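Local coordinates for protein putative NADH-depentdent flavin oxidoreductase (Cupriavidus metallidurans, PDB 5OCS) that is an FMN-binding ene-reductase of the Old Yellow Enzyme family that probably oxidises NADPH and passes the electrons through its flavin to activated alkenes, at residues 208-211 and 212-216; 164-167 and 168-171; 32-35 and 36-40. All blocks are in the same frame, centred on the assembly; numbering follows the deposited sequence.

From the N terminus the chain first meets contact 3, where the loop after barrel strand 19-21 becomes helix 36-46. Contact 2 comes next, at the point where helix 150-169 runs out and the chain turns toward strand 175-179. Contact 1 is the last, in the body of helix 204-221 before strand 228-233. Each is a local turn that closes no long loop, so the three follow in series without nesting or crossing, and none touches another. They are tied through the helical layer of the TIM barrel: helix 76-92 packs on both contact 3 and contact 2, while helix 150-169, which ends in contact 2, packs earlier along its length on contact 1.

Contact 1 (208-211 and 212-216)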
ATOM      1  N   MET D 208     -38.605  11.383   1.898  1.00 14.22           N
ATOM      2  CA  MET D 208     -37.690  10.697   2.826  1.00 14.59           C
ATOM      3  C   MET D 208     -38.157   9.286   3.136  1.00 14.96           C
ATOM      4  O   MET D 208     -37.395   8.513   3.716  1.00 14.21           O
ATOM      5  CB  MET D 208     -37.600  11.476   4.129  1.00 15.52           C
ATOM      6  CG  MET D 208     -36.983  12.847   4.007  1.00 15.39           C
ATOM      7  SD  MET D 208     -36.627  13.669   5.561  1.00 18.00           S
ATOM      8  CE  MET D 208     -38.272  13.738   6.296  1.00 16.90           C
ATOM      9  N   ARG D 209     -39.410   8.970   2.819  1.00 14.54           N
ATOM     10  CA  ARG D 209     -40.035   7.728   3.224  1.00 15.27           C
ATOM     11  C   ARG D 209     -39.260   6.489   2.765  1.00 14.33           C
ATOM     12  O   ARG D 209     -38.980   5.637   3.579  1.00 13.53           O
ATOM     13  CB  ARG D 209     -41.487   7.632   2.703  1.00 16.76           C
ATOM     14  CG  ARG D 209     -42.330   6.488   3.310  1.00 17.48           C
ATOM     15  CD  ARG D 209     -43.786   6.493   2.815  1.00 19.07           C
ATOM     16  NE  ARG D 209     -44.389   7.827   2.917  1.00 20.30           N
ATOM     17  CZ  ARG D 209     -44.731   8.419   4.066  1.00 23.73           C
ATOM     18  NH1 ARG D 209     -44.576   7.802   5.232  1.00 26.00           N
ATOM     19  NH2 ARG D 209     -45.219   9.657   4.064  1.00 22.70           N
ATOM     20  N   PHE D 210     -38.942   6.377   1.475  1.00 13.23           N
ATOM     21  CA  PHE D 210     -38.258   5.173   0.997  1.00 13.22           C
ATOM     22  C   PHE D 210     -36.811   5.088   1.497  1.00 12.73           C
ATOM     23  O   PHE D 210     -36.410   4.008   2.005  1.00 11.94           O
ATOM     24  CB  PHE D 210     -38.335   5.054  -0.514  1.00 12.98           C
ATOM     25  CG  PHE D 210     -37.695   3.795  -1.074  1.00 14.00           C
ATOM     26  CD1 PHE D 210     -38.136   2.523  -0.675  1.00 14.50           C
ATOM     27  CD2 PHE D 210     -36.609   3.871  -1.932  1.00 13.72           C
ATOM     28  CE1 PHE D 210     -37.565   1.367  -1.191  1.00 14.43           C
ATOM     29  CE2 PHE D 210     -36.028   2.703  -2.467  1.00 15.54           C
ATOM     30  CZ  PHE D 210     -36.509   1.454  -2.091  1.00 15.06           C
ATOM     31  N   PRO D 211     -36.023   6.196   1.411  1.00 12.19           N
ATOM     32  CA  PRO D 211     -34.702   6.149   2.053  1.00 12.09           C
ATOM     33  C   PRO D 211     -34.741   5.710   3.544  1.00 12.87           C
ATOM     34  O   PRO D 211     -33.897   4.910   3.992  1.00 12.50           O
ATOM     35  CB  PRO D 211     -34.201   7.594   1.938  1.00 12.64           C
ATOM     36  CG  PRO D 211     -34.792   8.018   0.624  1.00 12.37           C
ATOM     37  CD  PRO D 211     -36.154   7.402   0.566  1.00 12.98           C
ATOM     38  N   LEU D 212     -35.731   6.217   4.292  1.00 13.37           N
ATOM     39  CA  LEU D 212     -35.881   5.806   5.686  1.00 13.72           C
ATOM     40  C   LEU D 212     -36.362   4.363   5.829  1.00 14.48           C
ATOM     41  O   LEU D 212     -35.935   3.696   6.787  1.00 15.18           O
ATOM     42  CB  LEU D 212     -36.740   6.804   6.472  1.00 14.22           C
ATOM     43  CG  LEU D 212     -36.041   8.152   6.650  1.00 13.95           C
ATOM     44  CD1 LEU D 212     -37.009   9.186   7.203  1.00 14.85           C
ATOM     45  CD2 LEU D 212     -34.815   8.080   7.519  1.00 14.54           C
ATOM     46  N   GLU D 213     -37.194   3.866   4.912  1.00 13.79           N
ATOM     47  CA  GLU D 213     -37.563   2.416   4.896  1.00 14.39           C
ATOM     48  C   GLU D 213     -36.324   1.543   4.716  1.00 14.20           C
ATOM     49  O   GLU D 213     -36.152   0.510   5.376  1.00 13.93           O
ATOM     50  CB  GLU D 213     -38.563   2.068   3.811  1.00 15.57           C
ATOM     51  CG  GLU D 213     -39.963   2.605   4.130  1.00 16.82           C
ATOM     52  CD  GLU D 213     -40.924   2.447   3.008  1.00 18.08           C
ATOM     53  OE1 GLU D 213     -40.509   1.959   1.932  1.00 20.19           O
ATOM     54  OE2 GLU D 213     -42.116   2.803   3.203  1.00 20.63           O
ATOM     55  N   VAL D 214     -35.458   1.973   3.805  1.00 13.84           N
ATOM     56  CA  VAL D 214     -34.248   1.192   3.508  1.00 14.01           C
ATOM     57  C   VAL D 214     -33.356   1.206   4.722  1.00 13.61           C
ATOM     58  O   VAL D 214     -32.886   0.116   5.164  1.00 13.37           O
ATOM     59  CB  VAL D 214     -33.504   1.728   2.268  1.00 14.13           C
ATOM     60  CG1 VAL D 214     -32.179   0.988   2.038  1.00 15.25           C
ATOM     61  CG2 VAL D 214     -34.390   1.547   1.065  1.00 13.77           C
ATOM     62  N   PHE D 215     -33.108   2.404   5.273  1.00 12.42           N
ATOM     63  CA  PHE D 215     -32.297   2.522   6.475  1.00 13.85           C
ATOM     64  C   PHE D 215     -32.868   1.622   7.577  1.00 13.95           C
ATOM     65  O   PHE D 215     -32.119   0.878   8.234  1.00 14.19           O
ATOM     66  CB  PHE D 215     -32.221   3.945   7.010  1.00 14.07           C
ATOM     67  CG  PHE D 215     -31.594   4.017   8.344  1.00 15.02           C
ATOM     68  CD1 PHE D 215     -30.215   4.081   8.468  1.00 15.48           C
ATOM     69  CD2 PHE D 215     -32.370   3.939   9.485  1.00 15.21           C
ATOM     70  CE1 PHE D 215     -29.629   4.059   9.701  1.00 14.78           C
ATOM     71  CE2 PHE D 215     -31.786   3.920  10.725  1.00 16.58           C
ATOM     72  CZ  PHE D 215     -30.407   3.991  10.835  1.00 16.07           C
ATOM     73  N   ASP D 216     -34.180   1.712   7.807  1.00 13.07           N
ATOM     74  CA  ASP D 216     -34.818   0.869   8.852  1.00 14.89           C
ATOM     75  C   ASP D 216     -34.634  -0.595   8.615  1.00 14.62           C
ATOM     76  O   ASP D 216     -34.344  -1.334   9.549  1.00 16.17           O
ATOM     77  CB  ASP D 216     -36.338   1.164   8.963  1.00 16.37           C
ATOM     78  CG  ASP D 216     -36.620   2.511   9.615  1.00 17.88           C
ATOM     79  OD1 ASP D 216     -35.721   3.060  10.296  1.00 19.02           O
ATOM     80  OD2 ASP D 216     -37.769   3.008   9.461  1.00 19.84           O
TER
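Leu212 sends its N-H back to Met208 O (2.9 Å), and its side chain follows the same carbonyl: CG lies 3.3 Å from Met208 O, while the CD1 branch reaches Met208 CB at 3.9 Å. A branched apolar residue suits this side, where Leu212 and Met208 both pack on Leu250 of helix 244-256. Glu213 bonds through its N to Arg209 O, with CG 3.2 Å from that oxygen. Because CG lies beside the backbone N (chi1 -72°) and the chain is extended beyond it, the carboxylate is laid back over the preceding turn. Glu213 OE1 sits in the plane of the Phe210 ring, 3.6 Å from Phe210 CD1, at the edge, where the partly positive ring hydrogens probably favour an anion; the two planes are nearly perpendicular (83°). Glu213 OE2 meets Arg209 CG at 3.7 Å; OE1 is salt-bridged to Arg157, OE2 bonds to Tyr200 OH, and Arg209 NE to Glu199 O. Val214 bonds through its N to Phe210 O and places CG2 over a face of the Phe210 ring, a CH-pi contact 3.9 Å from the centroid. Phe215 N bonds to Pro211 O at 2.9 Å. Pro211 has no N-H to give, so the helix kinks there, and the proline ring packs against Phe188 and Leu189. This ladder of i to i+4 bonds, with apolar and charged sides, belongs to an amphipathic alpha-helix of the TIM-barrel outer layer.

Contact 2 (164-167 and 168-171); sequences AKRA and ARLG
Arg166 and Arg169 lie side by side and point the same way at the C-terminal end of a barrel helix, which finishes in a Schellman motif at Gly171. Ala168 N and Arg169 N reach back to Ala164 O and Lys165 O, each at 3.0 Å, in the regular i to i+4 pattern. Leu170 N does the same with Arg166 O, but it also leans toward Ala167 O in a weak bond of 3.2 Å, consistent with a tightening last turn. Gly171 N then bonds to Ala168 O at 2.9 Å as the chain takes a positive phi of 80°. Glycine fits because a side chain at these backbone angles would press on the carbonyl oxygen of Leu170.

Alkyl groups rest on the helix carbonyls and pack outward on apolar neighbours. The methyl of Ala168 lies close to the carbonyl oxygens of Ala164 and Lys165 and packs outward on Phe222 and Pro223, a small methyl fitting the close approach to that loop. Leu170 has CG anti to its carbonyl carbon (chi1 -72°), and this brings CG to 3.3 Å from Arg166 O while the side chain leans on Leu82 and Leu86 of helix 76-92.

The two arginines share acidic partners. Glu79 takes Arg166 NH1 with one carboxylate oxygen and Arg169 NE with the other, and Asp76 takes a further bond from Arg166 NH1, so the anions probably offset the closeness of the two cations. The guanidinium planes are turned 68° apart. Arg166 runs straight out from CG to NE, whereas Arg169 bends at CG-CD, bringing its NH2 to 4.0 Å from Arg166 CG; Arg166 NH1 meets the Arg169 guanidinium at its edge, 3.8 Å from NH2.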
ATOM      1  N   ALA D 164     -26.751  -6.523   3.706  1.00  9.78           N
ATOM      2  CA  ALA D 164     -26.410  -6.229   5.080  1.00 10.24           C
ATOM      3  C   ALA D 164     -26.132  -7.509   5.903  1.00 10.72           C
ATOM      4  O   ALA D 164     -25.210  -7.525   6.690  1.00 10.71           O
ATOM      5  CB  ALA D 164     -27.519  -5.449   5.725  1.00 10.45           C
ATOM      6  N   LYS D 165     -26.901  -8.568   5.654  1.00 11.35           N
ATOM      7  CA  LYS D 165     -26.670  -9.850   6.320  1.00 12.02           C
ATOM      8  C   LYS D 165     -25.366 -10.485   5.868  1.00 11.15           C
ATOM      9  O   LYS D 165     -24.655 -11.084   6.687  1.00 10.39           O
ATOM     10  CB  LYS D 165     -27.845 -10.794   6.101  1.00 14.30           C
ATOM     11  CG  LYS D 165     -29.100 -10.341   6.835  1.00 16.84           C
ATOM     12  CD  LYS D 165     -30.256 -11.250   6.477  1.00 21.21           C
ATOM     13  CE  LYS D 165     -31.562 -10.885   7.157  1.00 26.34           C
ATOM     14  NZ  LYS D 165     -32.649 -11.796   6.668  1.00 30.97           N
ATOM     15  N   ARG D 166     -25.046 -10.368   4.576  1.00 10.09           N
ATOM     16  CA  ARG D 166     -23.759 -10.873   4.082  1.00 10.93           C
ATOM     17  C   ARG D 166     -22.607 -10.126   4.719  1.00 10.70           C
ATOM     18  O   ARG D 166     -21.613 -10.744   5.144  1.00  9.35           O
ATOM     19  CB  ARG D 166     -23.656 -10.820   2.571  1.00 11.10           C
ATOM     20  CG  ARG D 166     -24.639 -11.698   1.838  1.00 11.84           C
ATOM     21  CD  ARG D 166     -24.325 -11.642   0.376  1.00 12.43           C
ATOM     22  NE  ARG D 166     -25.294 -12.355  -0.465  1.00 13.12           N
ATOM     23  CZ  ARG D 166     -25.261 -13.655  -0.723  1.00 13.92           C
ATOM     24  NH1 ARG D 166     -24.308 -14.427  -0.217  1.00 13.28           N
ATOM     25  NH2 ARG D 166     -26.198 -14.203  -1.508  1.00 15.28           N
ATOM     26  N   ALA D 167     -22.756  -8.802   4.827  1.00  9.84           N
ATOM     27  CA  ALA D 167     -21.727  -7.974   5.457  1.00 10.23           C
ATOM     28  C   ALA D 167     -21.536  -8.389   6.923  1.00 10.25           C
ATOM     29  O   ALA D 167     -20.396  -8.503   7.388  1.00  9.42           O
ATOM     30  CB  ALA D 167     -22.055  -6.496   5.320  1.00  9.98           C
ATOM     31  N   ALA D 168     -22.621  -8.626   7.635  1.00 10.80           N
ATOM     32  CA  ALA D 168     -22.538  -9.060   9.038  1.00 11.51           C
ATOM     33  C   ALA D 168     -21.782 -10.399   9.138  1.00 11.03           C
ATOM     34  O   ALA D 168     -20.918 -10.571  10.002  1.00 10.60           O
ATOM     35  CB  ALA D 168     -23.930  -9.162   9.657  1.00 12.55           C
ATOM     36  N   ARG D 169     -22.112 -11.328   8.250  1.00 10.20           N
ATOM     37  CA  ARG D 169     -21.471 -12.666   8.232  1.00 10.90           C
ATOM     38  C   ARG D 169     -19.970 -12.608   7.900  1.00  9.86           C
ATOM     39  O   ARG D 169     -19.185 -13.400   8.393  1.00  9.90           O
ATOM     40  CB  ARG D 169     -22.158 -13.534   7.195  1.00 11.33           C
ATOM     41  CG  ARG D 169     -21.738 -14.987   7.208  1.00 12.53           C
ATOM     42  CD  ARG D 169     -22.814 -15.882   6.632  1.00 13.26           C
ATOM     43  NE  ARG D 169     -23.164 -15.503   5.276  1.00 13.80           N
ATOM     44  CZ  ARG D 169     -24.295 -15.818   4.647  1.00 16.08           C
ATOM     45  NH1 ARG D 169     -25.218 -16.566   5.227  1.00 18.23           N
ATOM     46  NH2 ARG D 169     -24.491 -15.424   3.408  1.00 16.13           N
ATOM     47  N   LEU D 170     -19.583 -11.602   7.130  1.00  9.27           N
ATOM     48  CA  LEU D 170     -18.176 -11.330   6.848  1.00  9.01           C
ATOM     49  C   LEU D 170     -17.442 -10.689   8.003  1.00  8.89           C
ATOM     50  O   LEU D 170     -16.222 -10.514   7.936  1.00  9.06           O
ATOM     51  CB  LEU D 170     -18.075 -10.425   5.593  1.00  9.07           C
ATOM     52  CG  LEU D 170     -18.408 -11.070   4.247  1.00  9.23           C
ATOM     53  CD1 LEU D 170     -18.310 -10.095   3.068  1.00  9.91           C
ATOM     54  CD2 LEU D 170     -17.483 -12.221   3.968  1.00  9.26           C
ATOM     55  N   GLY D 171     -18.155 -10.305   9.057  1.00  8.32           N
ATOM     56  CA  GLY D 171     -17.526  -9.649  10.172  1.00  8.65           C
ATOM     57  C   GLY D 171     -17.291  -8.168   9.893  1.00  8.82           C
ATOM     58  O   GLY D 171     -16.574  -7.515  10.646  1.00  9.62           O
TER

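Contact 3 (32-35 and 36-40)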
ATOM      1  N   GLY D  32     -19.058  -8.208  -9.701  1.00 11.30           N
ATOM      2  CA  GLY D  32     -19.261  -7.815  -8.302  1.00 10.87           C
ATOM      3  C   GLY D  32     -18.148  -8.361  -7.421  1.00 10.50           C
ATOM      4  O   GLY D  32     -18.009  -7.953  -6.280  1.00 10.52           O
ATOM      5  N   ASN D  33     -17.355  -9.292  -7.937  1.00 10.61           N
ATOM      6  CA  ASN D  33     -16.316  -9.918  -7.148  1.00 10.91           C
ATOM      7  C   ASN D  33     -15.047  -9.086  -6.983  1.00  9.89           C
ATOM      8  O   ASN D  33     -14.433  -8.651  -7.963  1.00 10.43           O
ATOM      9  CB  ASN D  33     -15.900 -11.264  -7.779  1.00 11.21           C
ATOM     10  CG  ASN D  33     -17.030 -12.248  -7.862  1.00 11.88           C
ATOM     11  OD1 ASN D  33     -17.813 -12.400  -6.952  1.00 11.91           O
ATOM     12  ND2 ASN D  33     -17.102 -12.935  -8.966  1.00 13.14           N
ATOM     13  N   ALA D  34     -14.629  -8.924  -5.739  1.00  9.78           N
ATOM     14  CA  ALA D  34     -13.351  -8.328  -5.451  1.00 10.11           C
ATOM     15  C   ALA D  34     -12.249  -9.106  -6.135  1.00 11.08           C
ATOM     16  O   ALA D  34     -12.333 -10.331  -6.300  1.00 10.93           O
ATOM     17  CB  ALA D  34     -13.098  -8.268  -3.946  1.00 10.00           C
ATOM     18  N   THR D  35     -11.214  -8.382  -6.524  1.00 11.69           N
ATOM     19  CA  THR D  35     -10.059  -8.939  -7.251  1.00 12.36           C
ATOM     20  C   THR D  35      -8.789  -8.692  -6.462  1.00 12.34           C
ATOM     21  O   THR D  35      -8.821  -8.145  -5.363  1.00 11.95           O
ATOM     22  CB  THR D  35      -9.931  -8.317  -8.650  1.00 12.40           C
ATOM     23  OG1 THR D  35      -9.654  -6.903  -8.520  1.00 11.98           O
ATOM     24  CG2 THR D  35     -11.217  -8.493  -9.429  1.00 12.43           C
ATOM     25  N   ASP D  36      -7.668  -9.069  -7.041  1.00 12.15           N
ATOM     26  CA  ASP D  36      -6.384  -8.823  -6.404  1.00 12.40           C
ATOM     27  C   ASP D  36      -6.168  -7.339  -6.129  1.00 11.58           C
ATOM     28  O   ASP D  36      -5.519  -6.980  -5.140  1.00 11.86           O
ATOM     29  CB  ASP D  36      -5.205  -9.410  -7.207  1.00 13.59           C
ATOM     30  CG  ASP D  36      -5.115  -8.945  -8.701  1.00 17.11           C
ATOM     31  OD1 ASP D  36      -5.847  -8.015  -9.199  1.00 17.42           O
ATOM     32  OD2 ASP D  36      -4.252  -9.548  -9.443  1.00 18.73           O
ATOM     33  N   TRP D  37      -6.754  -6.479  -6.953  1.00 11.04           N
ATOM     34  CA  TRP D  37      -6.652  -5.036  -6.708  1.00 10.25           C
ATOM     35  C   TRP D  37      -7.171  -4.687  -5.315  1.00 10.14           C
ATOM     36  O   TRP D  37      -6.562  -3.866  -4.610  1.00  9.94           O
ATOM     37  CB  TRP D  37      -7.441  -4.235  -7.744  1.00 10.10           C
ATOM     38  CG  TRP D  37      -7.410  -2.768  -7.416  1.00  9.79           C
ATOM     39  CD1 TRP D  37      -8.401  -2.034  -6.842  1.00  9.89           C
ATOM     40  CD2 TRP D  37      -6.281  -1.916  -7.497  1.00  9.59           C
ATOM     41  NE1 TRP D  37      -7.975  -0.762  -6.622  1.00  9.79           N
ATOM     42  CE2 TRP D  37      -6.668  -0.661  -7.009  1.00  9.71           C
ATOM     43  CE3 TRP D  37      -4.983  -2.080  -7.963  1.00  9.69           C
ATOM     44  CZ2 TRP D  37      -5.818   0.405  -6.983  1.00  9.75           C
ATOM     45  CZ3 TRP D  37      -4.139  -0.991  -7.957  1.00  9.61           C
ATOM     46  CH2 TRP D  37      -4.552   0.228  -7.463  1.00  9.75           C
ATOM     47  N   HIS D  38      -8.317  -5.246  -4.930  1.00  9.88           N
ATOM     48  CA  HIS D  38      -8.916  -4.911  -3.650  1.00  9.64           C
ATOM     49  C   HIS D  38      -8.053  -5.349  -2.497  1.00  9.73           C
ATOM     50  O   HIS D  38      -7.968  -4.641  -1.494  1.00  9.46           O
ATOM     51  CB  HIS D  38     -10.315  -5.464  -3.489  1.00  9.32           C
ATOM     52  CG  HIS D  38     -11.286  -4.838  -4.424  1.00  9.37           C
ATOM     53  ND1 HIS D  38     -11.505  -5.322  -5.680  1.00  9.21           N
ATOM     54  CD2 HIS D  38     -12.035  -3.724  -4.315  1.00  9.73           C
ATOM     55  CE1 HIS D  38     -12.362  -4.538  -6.314  1.00  9.50           C
ATOM     56  NE2 HIS D  38     -12.719  -3.576  -5.487  1.00 10.16           N
ATOM     57  N   MET D  39      -7.403  -6.492  -2.618  1.00  9.93           N
ATOM     58  CA  MET D  39      -6.390  -6.911  -1.640  0.50 10.23           C
ATOM     59  C   MET D  39      -5.299  -5.851  -1.449  1.00 10.14           C
ATOM     60  O   MET D  39      -4.968  -5.443  -0.332  1.00  9.90           O
ATOM     61  CB  MET D  39      -5.752  -8.240  -2.110  0.50 10.40           C
ATOM     62  CG  MET D  39      -4.673  -8.787  -1.193  0.50 10.92           C
ATOM     63  SD  MET D  39      -5.335  -9.296   0.400  0.50 11.37           S
ATOM     64  CE  MET D  39      -6.194 -10.807  -0.070  0.50 11.17           C
ATOM     65  N   ILE D  40      -4.707  -5.437  -2.554  1.00  9.68           N
ATOM     66  CA  ILE D  40      -3.606  -4.441  -2.529  1.00  9.88           C
ATOM     67  C   ILE D  40      -4.079  -3.074  -2.010  1.00  9.31           C
ATOM     68  O   ILE D  40      -3.468  -2.457  -1.103  1.00  8.32           O
ATOM     69  CB  ILE D  40      -3.020  -4.260  -3.957  1.00 10.47           C
ATOM     70  CG1 ILE D  40      -2.437  -5.603  -4.434  1.00 10.93           C
ATOM     71  CG2 ILE D  40      -1.977  -3.145  -3.957  1.00 10.70           C
ATOM     72  CD1 ILE D  40      -2.012  -5.706  -5.894  1.00 10.97           C
TER
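His38 folds back from the first turn of helix 36-46 onto Ala34 and Thr35. His38 CB rests 3.6 Å from Thr35 O, the carbonyl that also takes a weak bond from His38 N, and it lies near the methyl of Ala34. His38 CG comes next, 3.9 Å from Ala34 CB; a small residue at this place lets the imidazole come down close to the loop. With chi1 at -67° the ring swings back toward the start of the helix. His38 ND1 then does the main work, accepting the N-H of Thr35 at 3.2 Å in an almost straight bond (171°), although the donor lies tilted from the ring plane, and Ala34 CA is 3.5 Å away from the same nitrogen.

Thr35, the N-cap, and His38 form a capping box, in which the Thr35 hydroxyl caps the N-H of Trp37. Threonine suits the position because OG1 sits between its own backbone N and carbonyl carbon (chi1 64°), from where it accepts a weak bond from Trp37 N, 3.3 Å away. The same hydroxyl is also bonded to Ser28 O, so the cap is joined to an earlier part of the same loop.

Farther out on the imidazole, His38 CE1 passes Ala34 CA at 4.0 Å, and at the tip NE2 makes a weak hydrogen bond with Glu56 on barrel strand 52-59. Next to the cap, the carboxylate of Asp36 is bonded by the second subunit, OD1 by its His92 and OD2 by its Asn91, while the Trp37 ring meets Tyr351 of that subunit edge-to-face.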